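Side-chain contacts in 3-alpha-hydroxysteroid dehydrogenase (Pseudomonas sp., PDB 2DKN), which probably catalyses the NAD-dependent oxidation and reduction of steroids at the 3-alpha hydroxyl position, as a dimeric short-chain dehydrogenase with a Rossmann fold: residues 18-23 against 216-221; 36-41 against 56-61; 96-101 against 169-174; 162-167 against 176-181. All coordinates share one frame; numbering follows the deposited sequence.

Interaction 1. Residues 18-23 against 216-221; sequences KELLAR and EPREVA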
# COMPACT_ATOMS: atom_id res chain seq x y z
N LYS A 18 -12.79 5.26 13.75
CA LYS A 18 -14.06 5.02 14.43
C LYS A 18 -15.10 6.01 13.92
O LYS A 18 -16.23 5.64 13.60
CB LYS A 18 -13.87 5.16 15.94
CG LYS A 18 -15.15 5.34 16.78
CD LYS A 18 -14.80 5.46 18.27
CE LYS A 18 -14.18 6.86 18.58
NZ LYS A 18 -13.70 7.11 20.01
N GLU A 19 -14.71 7.28 13.84
CA GLU A 19 -15.62 8.33 13.37
C GLU A 19 -16.00 8.12 11.91
O GLU A 19 -17.18 8.16 11.55
CB GLU A 19 -14.93 9.66 13.55
CG GLU A 19 -15.70 10.85 13.04
CD GLU A 19 -15.08 12.14 13.56
OE1 GLU A 19 -15.19 12.40 14.78
OE2 GLU A 19 -14.49 12.89 12.76
N LEU A 20 -15.00 7.90 11.06
CA LEU A 20 -15.24 7.61 9.64
C LEU A 20 -16.25 6.47 9.41
O LEU A 20 -17.23 6.62 8.68
CB LEU A 20 -13.91 7.33 8.93
CG LEU A 20 -13.90 7.14 7.41
CD1 LEU A 20 -12.46 7.21 6.89
CD2 LEU A 20 -14.52 5.82 7.01
N LEU A 21 -16.00 5.31 10.03
CA LEU A 21 -16.88 4.14 9.86
C LEU A 21 -18.28 4.36 10.42
O LEU A 21 -19.27 3.90 9.85
CB LEU A 21 -16.26 2.91 10.53
CG LEU A 21 -14.96 2.42 9.85
CD1 LEU A 21 -14.33 1.28 10.66
CD2 LEU A 21 -15.17 1.97 8.38
N ALA A 22 -18.36 5.06 11.55
CA ALA A 22 -19.65 5.29 12.20
C ALA A 22 -20.54 6.15 11.28
O ALA A 22 -21.72 5.85 11.06
CB ALA A 22 -19.45 5.96 13.54
N ARG A 23 -19.94 7.21 10.74
CA ARG A 23 -20.64 8.11 9.81
C ARG A 23 -21.09 7.44 8.53
O ARG A 23 -22.10 7.82 7.94
CB ARG A 23 -19.77 9.32 9.52
CG ARG A 23 -19.68 10.20 10.72
CD ARG A 23 -18.80 11.37 10.51
NE ARG A 23 -18.47 12.00 11.79
CZ ARG A 23 -17.50 12.88 11.95
NH1 ARG A 23 -17.26 13.40 13.15
NH2 ARG A 23 -16.75 13.24 10.90
N GLU A 216 -2.84 13.52 8.09
CA GLU A 216 -3.86 13.72 9.10
C GLU A 216 -4.35 12.30 9.43
O GLU A 216 -4.32 11.43 8.56
CB GLU A 216 -4.99 14.64 8.62
CG GLU A 216 -4.54 16.09 8.47
CD GLU A 216 -4.00 16.67 9.78
OE1 GLU A 216 -2.87 17.21 9.80
OE2 GLU A 216 -4.67 16.53 10.83
N PRO A 217 -4.75 12.05 10.69
CA PRO A 217 -5.19 10.69 11.01
C PRO A 217 -6.28 10.18 10.07
O PRO A 217 -6.32 9.00 9.78
CB PRO A 217 -5.74 10.80 12.44
CG PRO A 217 -5.24 12.10 12.97
CD PRO A 217 -4.74 12.95 11.86
N ARG A 218 -7.18 11.06 9.64
CA ARG A 218 -8.26 10.64 8.75
C ARG A 218 -7.72 10.07 7.42
O ARG A 218 -8.38 9.23 6.82
CB ARG A 218 -9.20 11.82 8.49
CG ARG A 218 -10.19 11.63 7.35
CD ARG A 218 -11.40 10.85 7.74
NE ARG A 218 -12.45 11.02 6.74
CZ ARG A 218 -13.67 11.47 7.00
NH1 ARG A 218 -14.55 11.59 6.01
NH2 ARG A 218 -14.03 11.77 8.25
N GLU A 219 -6.57 10.55 6.96
CA GLU A 219 -6.00 10.07 5.69
C GLU A 219 -5.56 8.60 5.83
O GLU A 219 -5.73 7.78 4.91
CB GLU A 219 -4.82 10.94 5.24
CG GLU A 219 -5.24 12.37 4.97
CD GLU A 219 -4.10 13.22 4.52
OE1 GLU A 219 -4.00 13.43 3.30
OE2 GLU A 219 -3.32 13.69 5.36
N VAL A 220 -5.01 8.27 6.99
CA VAL A 220 -4.70 6.87 7.27
C VAL A 220 -5.98 6.05 7.44
O VAL A 220 -6.08 4.95 6.92
CB VAL A 220 -3.78 6.71 8.49
CG1 VAL A 220 -3.55 5.21 8.81
CG2 VAL A 220 -2.44 7.41 8.21
N ALA A 221 -6.97 6.62 8.14
CA ALA A 221 -8.24 5.95 8.31
C ALA A 221 -8.89 5.59 6.96
O ALA A 221 -9.48 4.50 6.82
CB ALA A 221 -9.17 6.82 9.13
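Apolar packing joins Leu20 to Ala221 and to the CD methylene of Arg218. The branch that does the work is CD1 of Leu20: it lies 4.0 Å from CB of Ala221 and 3.9 Å from CD of Arg218. This branch reaches across because CG is anti to the backbone N of Leu20 (chi1 -174°), directing the isobutyl group at the helix beyond. The Leu20 side chain also packs on Glu222 and Ala225 of helix 217-228.

Contacts with the charged group come next. The Arg218 chain turns at chi2 (81°) and runs at about a right angle to the leucine side chain, placing CG of Leu20 over one guanidinium face, 4.2 Å above the plane and off towards its rim. NE of Arg218 is 3.8 Å from CD1 of Leu20, and has a weak, long ion pair with Glu222.

At the outer margin the guanidinium of Arg23 comes towards that of Arg218, but it crowds Glu19 in the model, so its placement is doubtful and the pair carries no weight here. No hydrogen bond spans the two segments, so van der Waals packing carries the contact.

The short helical segments cross at -56° with axes 10.1 Å apart. Helix 12-23, which follows the first strand, thus packs beside helix 217-228 on one face of the parallel sheet, as in the doubly wound Rossmann fold of short-chain dehydrogenases.

Interaction 2. Residues 36-41 against 56-61; sequences ADIEAD and LDRCGG. With NAI (1,4-dihydronicotinamide adenine dinucleotide), chain C.
Arg58 and Ile38 lie alongside one another, their side chains running in opposite directions. Arg58 is stretched from CG to NE, so its CD methylene comes against the isoleucine, 3.9 Å from both CG1 and CD1 of Ile38. Farther out, NH1 of Arg58 passes obliquely at 3.8 Å from CG1 of Ile38.

The backbone of Asp37 takes the flat part of the arginine. Its carbonyl O sits over one guanidinium face, displaced towards the rim and 3.6 Å from NH2 of Arg58. Since it lies above the plane and not in line with an N-H, the oxygen rests on the face as a packing contact, to which the positive charge probably adds some attraction. The Asp37 carboxylate is directed to another partner: OD1 accepts a hydrogen bond from the backbone N of Gly30, while OD2 stays 5.5 Å from NE of Arg58.

These residues belong to the nucleotide-binding half of a Rossmann fold. Short edge strand 38-39 pairs with strand 27-32, and helix 45-59, which leads back from it, ends in a Schellman motif at Gly60, whose N-H bonds weakly to Asp57 O while Gly61 N bonds to Leu56 O.

Past the strand, the same segment reaches the coenzyme. The adenine amino group N6A of NADH donates to OD2 of Asp41 over 3.1 Å (N-H...O 151°), and this oxygen is also hydrogen-bonded to OG of Ser43. Ala40 O borders the adenine at C2A, 3.2 Å away.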
# COMPACT_ATOMS: atom_id res chain seq x y z
N ALA A 36 -13.56 4.06 25.88
CA ALA A 36 -13.92 3.17 24.77
C ALA A 36 -15.03 2.26 25.23
O ALA A 36 -15.24 2.12 26.43
CB ALA A 36 -12.70 2.35 24.30
N ASP A 37 -15.73 1.64 24.28
CA ASP A 37 -16.73 0.61 24.59
C ASP A 37 -16.15 -0.45 25.49
O ASP A 37 -16.79 -0.89 26.44
CB ASP A 37 -17.22 -0.07 23.30
CG ASP A 37 -17.88 0.88 22.35
OD1 ASP A 37 -17.65 0.75 21.13
OD2 ASP A 37 -18.61 1.79 22.83
N ILE A 38 -14.93 -0.89 25.17
CA ILE A 38 -14.26 -1.95 25.90
C ILE A 38 -12.94 -1.40 26.41
O ILE A 38 -12.11 -0.96 25.61
CB ILE A 38 -14.01 -3.16 24.98
CG1 ILE A 38 -15.34 -3.79 24.53
CG2 ILE A 38 -13.14 -4.23 25.66
CD1 ILE A 38 -15.12 -4.76 23.40
N GLU A 39 -12.76 -1.41 27.73
CA GLU A 39 -11.55 -0.85 28.34
C GLU A 39 -10.69 -2.02 28.75
O GLU A 39 -11.11 -2.86 29.57
CB GLU A 39 -11.89 0.09 29.52
CG GLU A 39 -12.90 1.13 29.09
CD GLU A 39 -13.08 2.31 30.04
OE1 GLU A 39 -12.64 2.26 31.20
OE2 GLU A 39 -13.69 3.30 29.59
N ALA A 40 -9.51 -2.12 28.14
CA ALA A 40 -8.63 -3.25 28.36
C ALA A 40 -7.19 -2.87 28.08
O ALA A 40 -6.92 -2.05 27.18
CB ALA A 40 -9.05 -4.43 27.49
N ASP A 41 -6.29 -3.47 28.84
CA ASP A 41 -4.86 -3.25 28.69
C ASP A 41 -4.28 -4.35 27.79
O ASP A 41 -4.06 -5.47 28.22
CB ASP A 41 -4.18 -3.22 30.07
CG ASP A 41 -2.65 -3.12 29.98
OD1 ASP A 41 -1.95 -3.30 31.02
OD2 ASP A 41 -2.13 -2.85 28.88
N LEU A 56 -16.33 -10.43 21.50
CA LEU A 56 -17.23 -11.54 21.11
C LEU A 56 -18.64 -11.32 21.64
O LEU A 56 -19.62 -11.53 20.93
CB LEU A 56 -16.69 -12.88 21.59
CG LEU A 56 -15.39 -13.33 20.89
CD1 LEU A 56 -14.79 -14.59 21.55
CD2 LEU A 56 -15.65 -13.57 19.41
N ASP A 57 -18.73 -10.89 22.89
CA ASP A 57 -20.04 -10.63 23.48
C ASP A 57 -20.75 -9.53 22.69
O ASP A 57 -21.92 -9.67 22.33
CB ASP A 57 -19.91 -10.23 24.95
CG ASP A 57 -21.24 -9.88 25.57
OD1 ASP A 57 -22.14 -10.74 25.53
OD2 ASP A 57 -21.40 -8.75 26.07
N ARG A 58 -20.04 -8.44 22.41
CA ARG A 58 -20.68 -7.29 21.75
C ARG A 58 -21.12 -7.57 20.31
O ARG A 58 -22.09 -6.97 19.83
CB ARG A 58 -19.80 -6.05 21.84
CG ARG A 58 -19.81 -5.45 23.24
CD ARG A 58 -19.00 -4.18 23.40
NE ARG A 58 -19.54 -3.35 24.49
CZ ARG A 58 -19.36 -3.56 25.80
NH1 ARG A 58 -18.63 -4.59 26.25
NH2 ARG A 58 -19.91 -2.72 26.67
N CYS A 59 -20.42 -8.46 19.61
CA CYS A 59 -20.76 -8.73 18.21
C CYS A 59 -21.51 -10.05 18.02
O CYS A 59 -21.79 -10.45 16.88
CB CYS A 59 -19.49 -8.69 17.34
SG CYS A 59 -18.38 -10.11 17.54
N GLY A 60 -21.83 -10.71 19.12
CA GLY A 60 -22.50 -12.00 19.05
C GLY A 60 -21.67 -13.06 18.37
O GLY A 60 -22.21 -13.98 17.73
N GLY A 61 -20.35 -12.95 18.50
CA GLY A 61 -19.44 -13.95 17.93
C GLY A 61 -19.34 -13.94 16.41
O GLY A 61 -18.84 -14.91 15.83
PA NAI C . -2.29 7.48 19.53
O1A NAI C . -1.47 7.43 20.75
O2A NAI C . -3.02 8.74 19.24
O5B NAI C . -3.36 6.29 19.55
C5B NAI C . -3.00 5.00 19.95
C4B NAI C . -4.12 4.46 20.83
O4B NAI C . -3.70 3.17 21.21
C3B NAI C . -4.33 5.29 22.10
O3B NAI C . -5.70 5.56 22.32
C2B NAI C . -3.83 4.33 23.17
O2B NAI C . -4.45 4.48 24.42
C1B NAI C . -4.08 2.95 22.53
N9A NAI C . -3.21 2.02 23.26
C8A NAI C . -1.84 2.10 23.45
N7A NAI C . -1.48 1.07 24.26
C5A NAI C . -2.59 0.36 24.60
C6A NAI C . -2.81 -0.76 25.41
N6A NAI C . -1.85 -1.30 26.19
N1A NAI C . -4.10 -1.24 25.54
C2A NAI C . -5.16 -0.63 24.90
N3A NAI C . -4.95 0.48 24.11
C4A NAI C . -3.68 0.96 23.98
O3 NAI C . -1.28 7.08 18.35
PN NAI C . -1.60 6.87 16.78
O1N NAI C . -3.03 6.98 16.48
O2N NAI C . -0.67 7.76 16.06
O5D NAI C . -1.10 5.36 16.61
C5D NAI C . -1.96 4.35 16.08
C4D NAI C . -1.06 3.30 15.46
O4D NAI C . -0.36 3.90 14.38
C3D NAI C . 0.01 2.77 16.42
O3D NAI C . 0.14 1.37 16.20
C2D NAI C . 1.29 3.44 15.92
O2D NAI C . 2.41 2.64 16.16
C1D NAI C . 1.01 3.54 14.43
N1N NAI C . 1.85 4.56 13.74
C2N NAI C . 1.75 5.88 14.10
C3N NAI C . 2.53 6.82 13.46
C7N NAI C . 2.39 8.28 13.81
O7N NAI C . 3.31 9.14 13.22
N7N NAI C . 1.42 8.72 14.64
C4N NAI C . 3.41 6.44 12.42
C5N NAI C . 3.46 5.08 12.03
C6N NAI C . 2.67 4.16 12.71

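Interaction 3. Residues 96-101 against 169-174; sequences GLAEAL and VDWAGR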
# COMPACT_ATOMS: atom_id res chain seq x y z
N GLY A 96 -7.64 -14.59 18.72
CA GLY A 96 -8.88 -14.74 19.47
C GLY A 96 -10.16 -14.44 18.71
O GLY A 96 -11.23 -15.01 19.02
N LEU A 97 -10.04 -13.60 17.69
CA LEU A 97 -11.20 -13.16 16.90
C LEU A 97 -11.24 -13.76 15.48
O LEU A 97 -12.17 -13.46 14.73
CB LEU A 97 -11.25 -11.63 16.85
CG LEU A 97 -11.42 -10.94 18.21
CD1 LEU A 97 -11.23 -9.46 18.10
CD2 LEU A 97 -12.82 -11.23 18.80
N ALA A 98 -10.27 -14.62 15.15
CA ALA A 98 -10.22 -15.27 13.83
C ALA A 98 -11.53 -16.01 13.50
O ALA A 98 -12.06 -15.90 12.38
CB ALA A 98 -9.04 -16.25 13.75
N GLU A 99 -12.05 -16.74 14.48
CA GLU A 99 -13.27 -17.51 14.25
C GLU A 99 -14.48 -16.60 14.03
O GLU A 99 -15.25 -16.81 13.10
CB GLU A 99 -13.50 -18.47 15.41
CG GLU A 99 -14.78 -19.29 15.28
CD GLU A 99 -14.96 -20.23 16.44
OE1 GLU A 99 -14.94 -19.78 17.60
OE2 GLU A 99 -15.09 -21.44 16.19
N ALA A 100 -14.62 -15.57 14.86
CA ALA A 100 -15.67 -14.58 14.67
C ALA A 100 -15.60 -13.91 13.30
O ALA A 100 -16.61 -13.71 12.64
CB ALA A 100 -15.65 -13.54 15.78
N LEU A 101 -14.39 -13.54 12.87
CA LEU A 101 -14.20 -12.96 11.54
C LEU A 101 -14.61 -13.93 10.45
O LEU A 101 -15.22 -13.53 9.46
CB LEU A 101 -12.75 -12.53 11.34
CG LEU A 101 -12.40 -11.22 12.09
CD1 LEU A 101 -10.86 -11.09 12.24
CD2 LEU A 101 -12.99 -9.99 11.43
N VAL A 169 -2.04 -17.67 4.12
CA VAL A 169 -2.84 -18.83 3.71
C VAL A 169 -3.88 -19.20 4.78
O VAL A 169 -5.02 -19.47 4.44
CB VAL A 169 -1.93 -20.04 3.39
CG1 VAL A 169 -2.76 -21.30 3.20
CG2 VAL A 169 -1.13 -19.73 2.15
N ASP A 170 -3.50 -19.18 6.05
CA ASP A 170 -4.48 -19.47 7.13
C ASP A 170 -5.68 -18.52 7.06
O ASP A 170 -6.84 -18.94 7.15
CB ASP A 170 -3.84 -19.37 8.52
CG ASP A 170 -2.86 -20.49 8.79
OD1 ASP A 170 -1.99 -20.32 9.66
OD2 ASP A 170 -2.95 -21.55 8.11
N TRP A 171 -5.40 -17.23 6.88
CA TRP A 171 -6.49 -16.23 6.74
C TRP A 171 -7.34 -16.43 5.48
O TRP A 171 -8.57 -16.37 5.54
CB TRP A 171 -5.95 -14.79 6.86
CG TRP A 171 -5.55 -14.53 8.28
CD1 TRP A 171 -4.29 -14.58 8.82
CD2 TRP A 171 -6.43 -14.22 9.37
NE1 TRP A 171 -4.34 -14.32 10.19
CE2 TRP A 171 -5.65 -14.11 10.55
CE3 TRP A 171 -7.81 -14.05 9.46
CZ2 TRP A 171 -6.21 -13.80 11.80
CZ3 TRP A 171 -8.38 -13.76 10.72
CH2 TRP A 171 -7.56 -13.63 11.87
N ALA A 172 -6.71 -16.73 4.35
CA ALA A 172 -7.48 -17.07 3.15
C ALA A 172 -8.38 -18.27 3.42
O ALA A 172 -9.51 -18.31 2.96
CB ALA A 172 -6.55 -17.35 1.97
N GLY A 173 -7.87 -19.24 4.17
CA GLY A 173 -8.64 -20.47 4.40
C GLY A 173 -9.88 -20.21 5.24
O GLY A 173 -10.88 -20.94 5.11
N ARG A 174 -9.81 -19.19 6.09
CA ARG A 174 -10.95 -18.70 6.89
C ARG A 174 -11.87 -17.76 6.12
O ARG A 174 -12.93 -17.38 6.63
CB ARG A 174 -10.44 -17.95 8.13
CG ARG A 174 -9.77 -18.81 9.16
CD ARG A 174 -9.20 -17.96 10.31
NE ARG A 174 -8.26 -18.73 11.09
CZ ARG A 174 -6.98 -18.41 11.24
NH1 ARG A 174 -6.19 -19.18 11.97
NH2 ARG A 174 -6.50 -17.30 10.68
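The methyl of Ala98 touches both Trp171 and Arg174, two side chains that also meet each other, and here the packing is tightest. CB of Ala98 is 3.5 Å from CH2 of Trp171, approaching the indole at a slant. The same methyl lies over one face of the Arg174 guanidinium, 3.7 Å from NE of Arg174 and displaced towards the rim. That guanidinium in turn sets its NH2 over the centre of the Trp171 ring, 3.2 Å above the plane, while CD1 of Trp171 lies at its edge and in its plane; it therefore meets the indole face edge-on. One small side chain thus contacts an aromatic ring and a charged group at once, and the nearest pair of CA atoms, those of Ala98 and Arg174, is 7.8 Å apart.

Leu101, one turn on, adds a lighter touch: its CD1 is 3.9 Å from CZ3 of Trp171, the two side chains meeting at an oblique angle. The indole extends to both residues because CG of Trp171 stands anti to its carbonyl carbon (chi1 -71°), which swings the six-membered ring towards helix 79-102.

The margin is looser. There Arg174, extended from CG to NE, is only partly buried and meets helix 79-102 mainly through CD and NE; no hydrogen bond crosses between the segments.

Around this patch, Leu101 also packs on Leu66 of strand 65-68, Trp171 on Leu94 of helix 79-102, and both on Val176, at the approach to strand 177-183. Short helix 168-173 is thus lodged against the end of the long helix 79-102, while Ala172 packs on Pro210 of the second subunit.

Interaction 4. Residues 162-167 against 176-181; sequences CLARRN and VRLNVV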
# COMPACT_ATOMS: atom_id res chain seq x y z
N CYS A 162 5.49 -8.95 9.17
CA CYS A 162 5.84 -10.32 8.76
C CYS A 162 4.79 -11.34 9.14
O CYS A 162 4.50 -12.27 8.38
CB CYS A 162 7.17 -10.75 9.39
SG CYS A 162 8.62 -10.04 8.55
N LEU A 163 4.26 -11.19 10.35
CA LEU A 163 3.20 -12.06 10.86
C LEU A 163 2.00 -12.08 9.91
O LEU A 163 1.52 -13.15 9.53
CB LEU A 163 2.80 -11.61 12.28
CG LEU A 163 1.59 -12.36 12.89
CD1 LEU A 163 1.96 -13.81 13.08
CD2 LEU A 163 1.09 -11.71 14.19
N ALA A 164 1.53 -10.89 9.51
CA ALA A 164 0.40 -10.78 8.59
C ALA A 164 0.68 -11.54 7.29
O ALA A 164 -0.16 -12.30 6.79
CB ALA A 164 0.10 -9.32 8.30
N ARG A 165 1.88 -11.36 6.77
CA ARG A 165 2.26 -11.99 5.50
C ARG A 165 2.48 -13.50 5.65
O ARG A 165 2.09 -14.28 4.79
CB ARG A 165 3.47 -11.30 4.93
CG ARG A 165 3.14 -9.88 4.44
CD ARG A 165 4.41 -9.08 4.15
NE ARG A 165 5.08 -9.48 2.92
CZ ARG A 165 4.63 -9.23 1.69
NH1 ARG A 165 3.45 -8.64 1.51
NH2 ARG A 165 5.32 -9.64 0.63
N ARG A 166 3.09 -13.89 6.77
CA ARG A 166 3.38 -15.31 7.00
C ARG A 166 2.10 -16.13 7.08
O ARG A 166 2.07 -17.29 6.61
CB ARG A 166 4.20 -15.50 8.27
CG ARG A 166 4.70 -16.93 8.44
CD ARG A 166 5.26 -17.12 9.85
NE ARG A 166 4.19 -17.14 10.85
CZ ARG A 166 4.41 -17.06 12.16
NH1 ARG A 166 5.65 -16.94 12.63
NH2 ARG A 166 3.39 -17.08 13.00
N ASN A 167 1.06 -15.55 7.65
CA ASN A 167 -0.21 -16.27 7.92
C ASN A 167 -1.26 -16.07 6.81
O ASN A 167 -2.46 -16.31 7.00
CB ASN A 167 -0.79 -15.80 9.26
CG ASN A 167 0.05 -16.26 10.47
OD1 ASN A 167 -0.24 -15.84 11.61
ND2 ASN A 167 1.06 -17.11 10.26
N VAL A 176 -11.08 -14.73 5.16
CA VAL A 176 -10.92 -13.39 5.74
C VAL A 176 -9.66 -12.76 5.14
O VAL A 176 -8.59 -13.37 5.18
CB VAL A 176 -10.74 -13.46 7.28
CG1 VAL A 176 -10.59 -12.04 7.87
CG2 VAL A 176 -11.90 -14.18 7.96
N ARG A 177 -9.76 -11.56 4.58
CA ARG A 177 -8.56 -10.90 4.08
C ARG A 177 -7.81 -10.24 5.24
O ARG A 177 -8.43 -9.83 6.23
CB ARG A 177 -8.90 -9.86 2.99
CG ARG A 177 -9.52 -10.48 1.74
CD ARG A 177 -9.80 -9.45 0.65
NE ARG A 177 -10.80 -8.46 1.09
CZ ARG A 177 -10.50 -7.24 1.53
NH1 ARG A 177 -9.22 -6.82 1.61
NH2 ARG A 177 -11.49 -6.43 1.90
N LEU A 178 -6.50 -10.14 5.11
CA LEU A 178 -5.69 -9.50 6.16
C LEU A 178 -4.58 -8.71 5.49
O LEU A 178 -3.77 -9.28 4.74
CB LEU A 178 -5.08 -10.56 7.08
CG LEU A 178 -4.07 -10.02 8.09
CD1 LEU A 178 -4.71 -9.02 9.07
CD2 LEU A 178 -3.41 -11.18 8.85
N ASN A 179 -4.54 -7.41 5.77
CA ASN A 179 -3.57 -6.52 5.16
C ASN A 179 -2.94 -5.63 6.22
O ASN A 179 -3.43 -5.57 7.35
CB ASN A 179 -4.26 -5.67 4.09
CG ASN A 179 -4.73 -6.51 2.91
OD1 ASN A 179 -3.91 -6.97 2.12
ND2 ASN A 179 -6.01 -6.73 2.82
N VAL A 180 -1.86 -4.96 5.87
CA VAL A 180 -1.20 -4.02 6.78
C VAL A 180 -1.16 -2.64 6.15
O VAL A 180 -0.90 -2.52 4.96
CB VAL A 180 0.26 -4.46 7.03
CG1 VAL A 180 0.99 -3.47 7.97
CG2 VAL A 180 0.32 -5.89 7.57
N VAL A 181 -1.45 -1.61 6.95
CA VAL A 181 -1.22 -0.23 6.53
C VAL A 181 0.01 0.25 7.26
O VAL A 181 0.14 0.05 8.47
CB VAL A 181 -2.47 0.66 6.82
CG1 VAL A 181 -2.15 2.10 6.69
CG2 VAL A 181 -3.59 0.29 5.82
O HOH W 1 -2.44 -11.97 5.12
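Val180 holds CG1 anti to its backbone N (chi1 179°), which leaves CG2 beside that N and aimed at Ala164; Leu178, with chi1 172° and chi2 63°, turns its CD2 branch to the same alanine. The methyl of Ala164 meets both. It is 3.5 Å from CG2 of Val180, a close methyl-to-methyl contact, and 4.0 Å from CD2 of Leu178. The leucine branch also reaches the backbone, with CD2 of Leu178 3.8 Å from CA of Ala164. The small alanine is consistent with the close approach of helix and strand, CA of Ala164 to CA of Leu178 being 6.7 Å.

Two residues apart on one strand, Leu178 and Val180 present the same face to the helix, whereas Asn179 between them points away. This is helix-on-sheet packing within the beta-alpha-beta crossover of the Rossmann fold: strand 177-183 pairs in parallel with 108-112, and helix 149-166 lies in the connection between them. Ala164 also touches Ile111 of that earlier strand. In short-chain dehydrogenases this helix carries the Tyr-x-x-x-Lys motif, whose sequence is found here towards its start.

A water bridges the segments beside the apolar patch, donating to O of Ala164 (2.8 Å) and to O of Leu178 (3.0 Å) and so linking the two backbones through their carbonyl oxygens. From a flank of the helix, Arg165 reaches the second subunit, forming a salt bridge with Asp247 of that subunit and hydrogen bonds to the backbone oxygens of its Arg251 and Ala252.

Interactions 3 and 4 are buried and each is built on an alanine methyl, but 4 is apolar in its side-chain packing, whereas 3 mixes apolar contacts with a guanidinium laid on that methyl. Interactions 1 and 2 are only partly buried, and in both an arginine chain lies against an aliphatic residue. Helix 168-173 of interaction 3 leads into strand 177-183 of interaction 4, and the two contacts meet through a probable hydrogen bond from Val176 N to Trp171 O. Interaction 2 reaches interaction 3 where Leu56 packs on Leu97 and Ala100. Interaction 1 touches interaction 4 through Val220 and Val181. Interaction 2 alone holds the coenzyme directly, at its adenine.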